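Local coordinates for PLP-Dependent L-Arginine Hydroxylase MppP (Streptomyces wadayamensis, PDB 5DJ3) that hydroxylates L-arginine with the help of pyridoxal 5'-phosphate, here holding the cofactor as an external aldimine with D-arginine, at the 5DK site. Residues are numbered along the deposited sequence; one frame, centred on the assembly and turned at random. Chains: chain A/B, PLP-Dependent L-Arginine Hydroxylase MppP.

The 5DK site. Residues chain A 27-29, 89-91, 115, 156, 160, 188, 190-191, 221, 227, 229, 352; chain B 250, 252. With 5DK ((E)-N~2~-({3-hydroxy-2-methyl-5-[(phosphonooxy)methyl]pyridin-4-yl}methylidene)-D-arginine), chain C.
This is the active site of a class I aminotransferase-type fold, with the cofactor joined to D-arginine as an external aldimine. The ligand is almost wholly buried. Its pyridine ring is the tightly packed part. A:Phe115, with CG anti to the backbone N (chi1 -176°), lays its ring over one face of the 5DK pyridine, the two ring planes 17° apart. The A:Phe115 rim also covers the imine carbon C4A. On the opposite face stands A:Lys221, the Schiff-base lysine of the resting enzyme. Here it is released, and A:Lys221 NZ lies 3.6 Å from the 5DK pyridine centroid and donates to the phosphate ester oxygen O4P. A:Asp188 OD2 meets the pyridine nitrogen 5DK N1 at 2.6 Å and would probably keep it protonated. A:Asn160 ND2 reaches the ring hydroxyl 5DK O3 at 2.6 Å, in its own amide plane, and also binds carboxylate O.

A:Arg352 bends at chi3 (74°) and meets the D-arginine carboxylate end-on. A:Arg352 NH1 binds 5DK O at 2.7 Å and NH2 binds 5DK OXT at 2.9 Å, both nearly in the guanidinium plane. A:Asn160 OD1 accepts from NH1 and so steadies the arginine, while A:Gly28 N adds a second donor to OXT. An alanine in place of A:Arg352 would remove its bonds to the carboxylate and to A:Asn160 OD1, and would probably leave the amino-acid end less firmly oriented, with A:Gly28 N and A:Asn160 ND2 remaining.

The phosphate is gripped by A:Ser91 N and OG, both on O2P, and by A:Lys229 NZ on O1P. Water 2 links O3P to B:Leu252 N.

The guanidinium end appears to be held more loosely, since A:Asp27, A:His29 and B:Leu252 around it are poorly ordered. A:Asp27 OD1 takes 5DK NE at 2.9 Å and A:Asp227 OD2 takes 5DK NH2 at 3.0 Å, each by a syn lone pair. A:Lys221 and the ligand are also poorly ordered, so the A:Lys221 contacts need caution.

A:Ser91 lies at the start of helix 90-101, A:Asp188 ends strand 184-188, and A:Arg352 sits on strand 350-354. B:Leu252 of the second chain completes the pocket, which suggests sharing between subunits.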
ATOM      1  N   ASP A  27       2.021   7.864  17.747  1.00 36.03           N
ATOM      2  CA  ASP A  27       1.514   6.878  16.810  1.00 46.48           C
ATOM      3  C   ASP A  27       0.660   5.805  17.500  1.00 39.66           C
ATOM      4  O   ASP A  27       1.044   5.247  18.529  1.00 32.52           O
ATOM      5  CB  ASP A  27       2.728   6.252  16.124  1.00 51.71           C
ATOM      6  CG  ASP A  27       2.365   5.159  15.212  1.00 52.23           C
ATOM      7  OD1 ASP A  27       1.488   5.367  14.347  1.00 84.98           O
ATOM      8  OD2 ASP A  27       2.965   4.085  15.370  1.00 55.37           O
ATOM      9  N   GLY A  28      -0.492   5.489  16.907  1.00 35.09           N
ATOM     10  CA  GLY A  28      -1.388   4.493  17.477  1.00 32.36           C
ATOM     11  C   GLY A  28      -0.879   3.063  17.421  1.00 34.72           C
ATOM     12  O   GLY A  28      -1.341   2.225  18.200  1.00 41.11           O
ATOM     13  N   HIS A  29       0.059   2.766  16.532  1.00 28.83           N
ATOM     14  CA  HIS A  29       0.474   1.391  16.338  1.00 27.02           C
ATOM     15  C   HIS A  29       1.198   0.877  17.570  1.00 25.43           C
ATOM     16  O   HIS A  29       1.620   1.639  18.440  1.00 27.51           O
ATOM     17  CB  HIS A  29       1.343   1.267  15.097  1.00 46.18           C
ATOM     18  CG  HIS A  29       0.550   1.282  13.835  1.00 78.77           C
ATOM     19  ND1 HIS A  29       1.116   1.442  12.591  1.00 99.16           N
ATOM     20  CD2 HIS A  29      -0.781   1.157  13.628  1.00 91.02           C
ATOM     21  CE1 HIS A  29       0.168   1.404  11.670  1.00108.35           C
ATOM     22  NE2 HIS A  29      -0.994   1.237  12.274  1.00 97.73           N
ATOM     23  N   SER A  89      -2.942  -2.031   3.640  1.00 23.54           N
ATOM     24  CA  SER A  89      -3.282  -1.330   4.861  1.00 21.62           C
ATOM     25  C   SER A  89      -4.724  -0.886   4.772  1.00 17.06           C
ATOM     26  O   SER A  89      -5.328  -0.857   3.701  1.00 22.13           O
ATOM     27  CB  SER A  89      -2.389  -0.118   5.070  1.00 25.01           C
ATOM     28  OG  SER A  89      -2.753   0.896   4.135  1.00 18.42           O
ATOM     29  N   SER A  90      -5.232  -0.462   5.913  1.00 21.14           N
ATOM     30  CA  SER A  90      -6.573   0.085   5.969  1.00 28.96           C
ATOM     31  C   SER A  90      -6.682   1.341   5.109  1.00 20.52           C
ATOM     32  O   SER A  90      -7.726   1.586   4.483  1.00 21.77           O
ATOM     33  CB  SER A  90      -6.929   0.366   7.433  1.00 26.90           C
ATOM     34  OG  SER A  90      -8.212   0.946   7.538  1.00 38.41           O
ATOM     35  N   SER A  91      -5.618   2.157   5.074  1.00 19.18           N
ATOM     36  CA  SER A  91      -5.687   3.394   4.297  1.00 27.51           C
ATOM     37  C   SER A  91      -5.676   3.120   2.799  1.00 23.72           C
ATOM     38  O   SER A  91      -6.306   3.855   2.029  1.00 23.29           O
ATOM     39  CB  SER A  91      -4.549   4.320   4.703  1.00 27.18           C
ATOM     40  OG  SER A  91      -4.599   4.518   6.108  1.00 20.00           O
ATOM     41  N   PHE A 115     -10.322   9.625  12.743  1.00 23.86           N
ATOM     42  CA  PHE A 115      -9.000   9.669  12.127  1.00 24.79           C
ATOM     43  C   PHE A 115      -9.047  10.441  10.815  1.00 24.89           C
ATOM     44  O   PHE A 115      -9.871  10.159   9.942  1.00 24.50           O
ATOM     45  CB  PHE A 115      -8.478   8.249  11.885  1.00 31.86           C
ATOM     46  CG  PHE A 115      -7.079   8.198  11.335  1.00 41.77           C
ATOM     47  CD1 PHE A 115      -6.054   8.912  11.934  1.00 47.89           C
ATOM     48  CD2 PHE A 115      -6.802   7.444  10.205  1.00 54.26           C
ATOM     49  CE1 PHE A 115      -4.763   8.867  11.428  1.00 52.75           C
ATOM     50  CE2 PHE A 115      -5.514   7.374   9.694  1.00 52.40           C
ATOM     51  CZ  PHE A 115      -4.487   8.097  10.292  1.00 47.60           C
ATOM     52  N   THR A 156     -16.635   5.132  11.863  1.00 17.79           N
ATOM     53  CA  THR A 156     -15.436   4.478  12.407  1.00 20.91           C
ATOM     54  C   THR A 156     -15.803   3.909  13.773  1.00 25.48           C
ATOM     55  O   THR A 156     -16.187   4.662  14.667  1.00 23.02           O
ATOM     56  CB  THR A 156     -14.253   5.443  12.546  1.00 21.23           C
ATOM     57  OG1 THR A 156     -14.010   6.112  11.295  1.00 23.28           O
ATOM     58  CG2 THR A 156     -12.937   4.675  12.980  1.00 20.93           C
ATOM     59  N   ASN A 160     -11.727   6.251  16.623  1.00 21.74           N
ATOM     60  CA  ASN A 160     -10.446   6.791  16.979  1.00 27.55           C
ATOM     61  C   ASN A 160     -10.626   8.262  16.775  1.00 24.62           C
ATOM     62  O   ASN A 160     -10.830   8.660  15.646  1.00 21.56           O
ATOM     63  CB  ASN A 160      -9.375   6.240  16.061  1.00 21.24           C
ATOM     64  CG  ASN A 160      -8.079   6.968  16.150  1.00 26.76           C
ATOM     65  OD1 ASN A 160      -7.844   7.811  17.024  1.00 27.93           O
ATOM     66  ND2 ASN A 160      -7.174   6.591  15.271  1.00 29.30           N
ATOM     67  N   ASP A 188     -15.426   1.555   9.293  1.00 23.94           N
ATOM     68  CA  ASP A 188     -14.004   1.322   9.512  1.00 25.87           C
ATOM     69  C   ASP A 188     -13.841   0.728  10.909  1.00 22.67           C
ATOM     70  O   ASP A 188     -14.181   1.364  11.914  1.00 21.59           O
ATOM     71  CB  ASP A 188     -13.197   2.615   9.323  1.00 20.49           C
ATOM     72  CG  ASP A 188     -11.693   2.458   9.711  1.00 31.14           C
ATOM     73  OD1 ASP A 188     -11.366   1.629  10.586  1.00 26.91           O
ATOM     74  OD2 ASP A 188     -10.835   3.169   9.136  1.00 28.28           O
ATOM     75  N   SER A 190     -10.933  -0.791  12.313  1.00 18.68           N
ATOM     76  CA  SER A 190      -9.539  -1.049  12.630  1.00 20.70           C
ATOM     77  C   SER A 190      -9.313  -1.291  14.120  1.00 24.07           C
ATOM     78  O   SER A 190      -8.384  -2.015  14.483  1.00 25.17           O
ATOM     79  CB  SER A 190      -8.670   0.105  12.129  1.00 34.33           C
ATOM     80  OG  SER A 190      -8.740   1.193  12.992  1.00 58.46           O
ATOM     81  N   PHE A 191     -10.117  -0.701  15.004  1.00 22.07           N
ATOM     82  CA  PHE A 191      -9.864  -0.836  16.433  1.00 21.85           C
ATOM     83  C   PHE A 191     -10.707  -1.938  17.057  1.00 24.26           C
ATOM     84  O   PHE A 191     -10.705  -2.115  18.284  1.00 22.39           O
ATOM     85  CB  PHE A 191     -10.083   0.492  17.123  1.00 22.72           C
ATOM     86  CG  PHE A 191      -8.919   1.410  16.997  1.00 24.79           C
ATOM     87  CD1 PHE A 191      -8.798   2.247  15.902  1.00 33.67           C
ATOM     88  CD2 PHE A 191      -7.912   1.404  17.939  1.00 31.33           C
ATOM     89  CE1 PHE A 191      -7.719   3.091  15.770  1.00 42.52           C
ATOM     90  CE2 PHE A 191      -6.815   2.229  17.804  1.00 23.42           C
ATOM     91  CZ  PHE A 191      -6.721   3.074  16.735  1.00 37.58           C
ATOM     92  N   LYS A 221      -3.386  -2.440  14.069  1.00 30.93           N
ATOM     93  CA  LYS A 221      -3.326  -1.735  15.352  1.00 29.42           C
ATOM     94  C   LYS A 221      -3.208  -2.663  16.551  1.00 26.03           C
ATOM     95  O   LYS A 221      -2.820  -2.200  17.628  1.00 25.24           O
ATOM     96  CB  LYS A 221      -4.558  -0.853  15.577  1.00 33.80           C
ATOM     97  CG  LYS A 221      -4.606   0.483  14.816  1.00 40.45           C
ATOM     98  CD  LYS A 221      -4.132   0.379  13.407  1.00 71.33           C
ATOM     99  CE  LYS A 221      -4.377   1.677  12.674  1.00 66.70           C
ATOM    100  NZ  LYS A 221      -4.942   1.375  11.357  1.00 59.49           N
ATOM    101  N   ASP A 227       4.305  -3.013  11.638  1.00 25.69           N
ATOM    102  CA  ASP A 227       3.525  -2.578  10.486  1.00 26.26           C
ATOM    103  C   ASP A 227       3.386  -3.641   9.411  1.00 24.29           C
ATOM    104  O   ASP A 227       3.058  -3.325   8.261  1.00 29.45           O
ATOM    105  CB  ASP A 227       4.101  -1.303   9.872  1.00 27.56           C
ATOM    106  CG  ASP A 227       3.419  -0.090  10.394  1.00 46.58           C
ATOM    107  OD1 ASP A 227       2.174  -0.052  10.267  1.00 49.46           O
ATOM    108  OD2 ASP A 227       4.106   0.787  10.961  1.00 68.89           O
ATOM    109  N   LYS A 229       0.901  -6.015   8.222  1.00 25.00           N
ATOM    110  CA  LYS A 229      -0.523  -5.888   8.462  1.00 27.31           C
ATOM    111  C   LYS A 229      -1.262  -6.006   7.134  1.00 26.70           C
ATOM    112  O   LYS A 229      -0.658  -5.996   6.064  1.00 21.91           O
ATOM    113  CB  LYS A 229      -0.786  -4.544   9.116  1.00 24.14           C
ATOM    114  CG  LYS A 229      -0.354  -3.442   8.194  1.00 24.12           C
ATOM    115  CD  LYS A 229      -0.369  -2.123   8.823  1.00 23.04           C
ATOM    116  CE  LYS A 229       0.280  -1.108   7.912  1.00 23.77           C
ATOM    117  NZ  LYS A 229       0.278   0.224   8.543  1.00 23.47           N
ATOM    118  N   ARG A 352      -3.760  13.302  22.575  1.00 20.73           N
ATOM    119  CA  ARG A 352      -3.917  11.853  22.523  1.00 25.35           C
ATOM    120  C   ARG A 352      -2.615  11.164  22.929  1.00 23.18           C
ATOM    121  O   ARG A 352      -1.519  11.576  22.528  1.00 24.37           O
ATOM    122  CB  ARG A 352      -4.329  11.394  21.109  1.00 27.26           C
ATOM    123  CG  ARG A 352      -5.044  10.089  21.083  1.00 29.59           C
ATOM    124  CD  ARG A 352      -5.249   9.581  19.648  1.00 20.89           C
ATOM    125  NE  ARG A 352      -3.973   9.089  19.132  1.00 21.61           N
ATOM    126  CZ  ARG A 352      -3.818   8.372  18.032  1.00 21.60           C
ATOM    127  NH1 ARG A 352      -4.875   8.015  17.286  1.00 26.69           N
ATOM    128  NH2 ARG A 352      -2.601   7.978  17.697  1.00 20.01           N
TER
ATOM    129  N   ILE B 250      -1.919   8.491   2.969  1.00 23.23           N
ATOM    130  CA  ILE B 250      -2.091   7.070   2.732  1.00 24.63           C
ATOM    131  C   ILE B 250      -1.261   6.235   3.702  1.00 25.29           C
ATOM    132  O   ILE B 250      -1.737   5.207   4.185  1.00 28.03           O
ATOM    133  CB  ILE B 250      -1.805   6.724   1.258  1.00 20.78           C
ATOM    134  CG1 ILE B 250      -2.911   7.349   0.389  1.00 22.98           C
ATOM    135  CG2 ILE B 250      -1.813   5.226   1.079  1.00 33.97           C
ATOM    136  CD1 ILE B 250      -2.781   7.178  -1.062  1.00 24.82           C
ATOM    137  N   LEU B 252       2.119   6.351   6.953  1.00 23.70           N
ATOM    138  CA  LEU B 252       3.261   6.898   7.689  1.00 36.39           C
ATOM    139  C   LEU B 252       4.605   6.344   7.243  1.00 33.17           C
ATOM    140  O   LEU B 252       5.631   6.978   7.518  1.00 27.18           O
ATOM    141  CB  LEU B 252       3.161   6.602   9.176  1.00 55.09           C
ATOM    142  CG  LEU B 252       2.212   7.368  10.081  1.00 69.03           C
ATOM    143  CD1 LEU B 252       2.641   7.065  11.520  1.00 89.09           C
ATOM    144  CD2 LEU B 252       2.196   8.884   9.807  1.00 67.78           C
TER
HETATM  145  C2  5DK C 500      -8.389   4.037  11.355  1.00 32.91           C
HETATM  146  C3  5DK C 500      -7.186   4.477  11.886  1.00 46.13           C
HETATM  147  C4  5DK C 500      -6.026   4.459  11.112  1.00 86.35           C
HETATM  148  C5  5DK C 500      -6.170   3.991   9.805  1.00 90.19           C
HETATM  149  C6  5DK C 500      -7.405   3.559   9.340  1.00 62.12           C
HETATM  150  CB  5DK C 500      -2.172   5.117  12.707  1.00139.05           C
HETATM  151  O3  5DK C 500      -7.198   4.939  13.200  1.00 34.06           O
HETATM  152  O1P 5DK C 500      -2.265   1.114   8.896  1.00 25.12           O
HETATM  153  O2P 5DK C 500      -3.056   2.568   7.027  1.00 24.28           O
HETATM  154  O3P 5DK C 500      -1.782   3.557   8.857  1.00 28.09           O
HETATM  155  O4P 5DK C 500      -4.192   2.844   9.351  1.00 47.18           O
HETATM  156  N   5DK C 500      -4.586   5.221  12.829  1.00 99.08           N
HETATM  157  P   5DK C 500      -2.810   2.496   8.546  1.00 28.63           P
HETATM  158  C2A 5DK C 500      -9.625   4.114  12.262  1.00 20.03           C
HETATM  159  C4A 5DK C 500      -4.623   4.927  11.604  1.00134.72           C
HETATM  160  C5A 5DK C 500      -4.942   3.929   8.890  1.00 89.29           C
HETATM  161  N1  5DK C 500      -8.471   3.588  10.108  1.00 30.83           N
HETATM  162  CA  5DK C 500      -3.371   5.992  13.090  1.00 97.87           C
HETATM  163  C   5DK C 500      -3.261   6.380  14.569  1.00 35.57           C
HETATM  164  O   5DK C 500      -4.222   6.308  15.352  1.00 25.66           O
HETATM  165  CG  5DK C 500      -1.044   5.918  12.009  1.00271.85           C
HETATM  166  CD  5DK C 500      -0.269   5.002  11.033  1.00136.96           C
HETATM  167  NE  5DK C 500       0.818   4.328  11.756  1.00146.67           N
HETATM  168  CZ  5DK C 500       1.924   3.700  11.017  1.00110.94           C
HETATM  169  NH1 5DK C 500       1.763   3.299   9.612  1.00158.97           N
HETATM  170  NH2 5DK C 500       3.012   3.486  11.609  1.00114.25           N
HETATM  171  OXT 5DK C 500      -2.198   6.810  15.082  1.00 27.09           O
HETATM  172  O   HOH W   1      -3.513  -0.908   8.376  1.00 13.11           O
HETATM  173  O   HOH W   2       0.711   3.932   7.773  1.00 26.13           O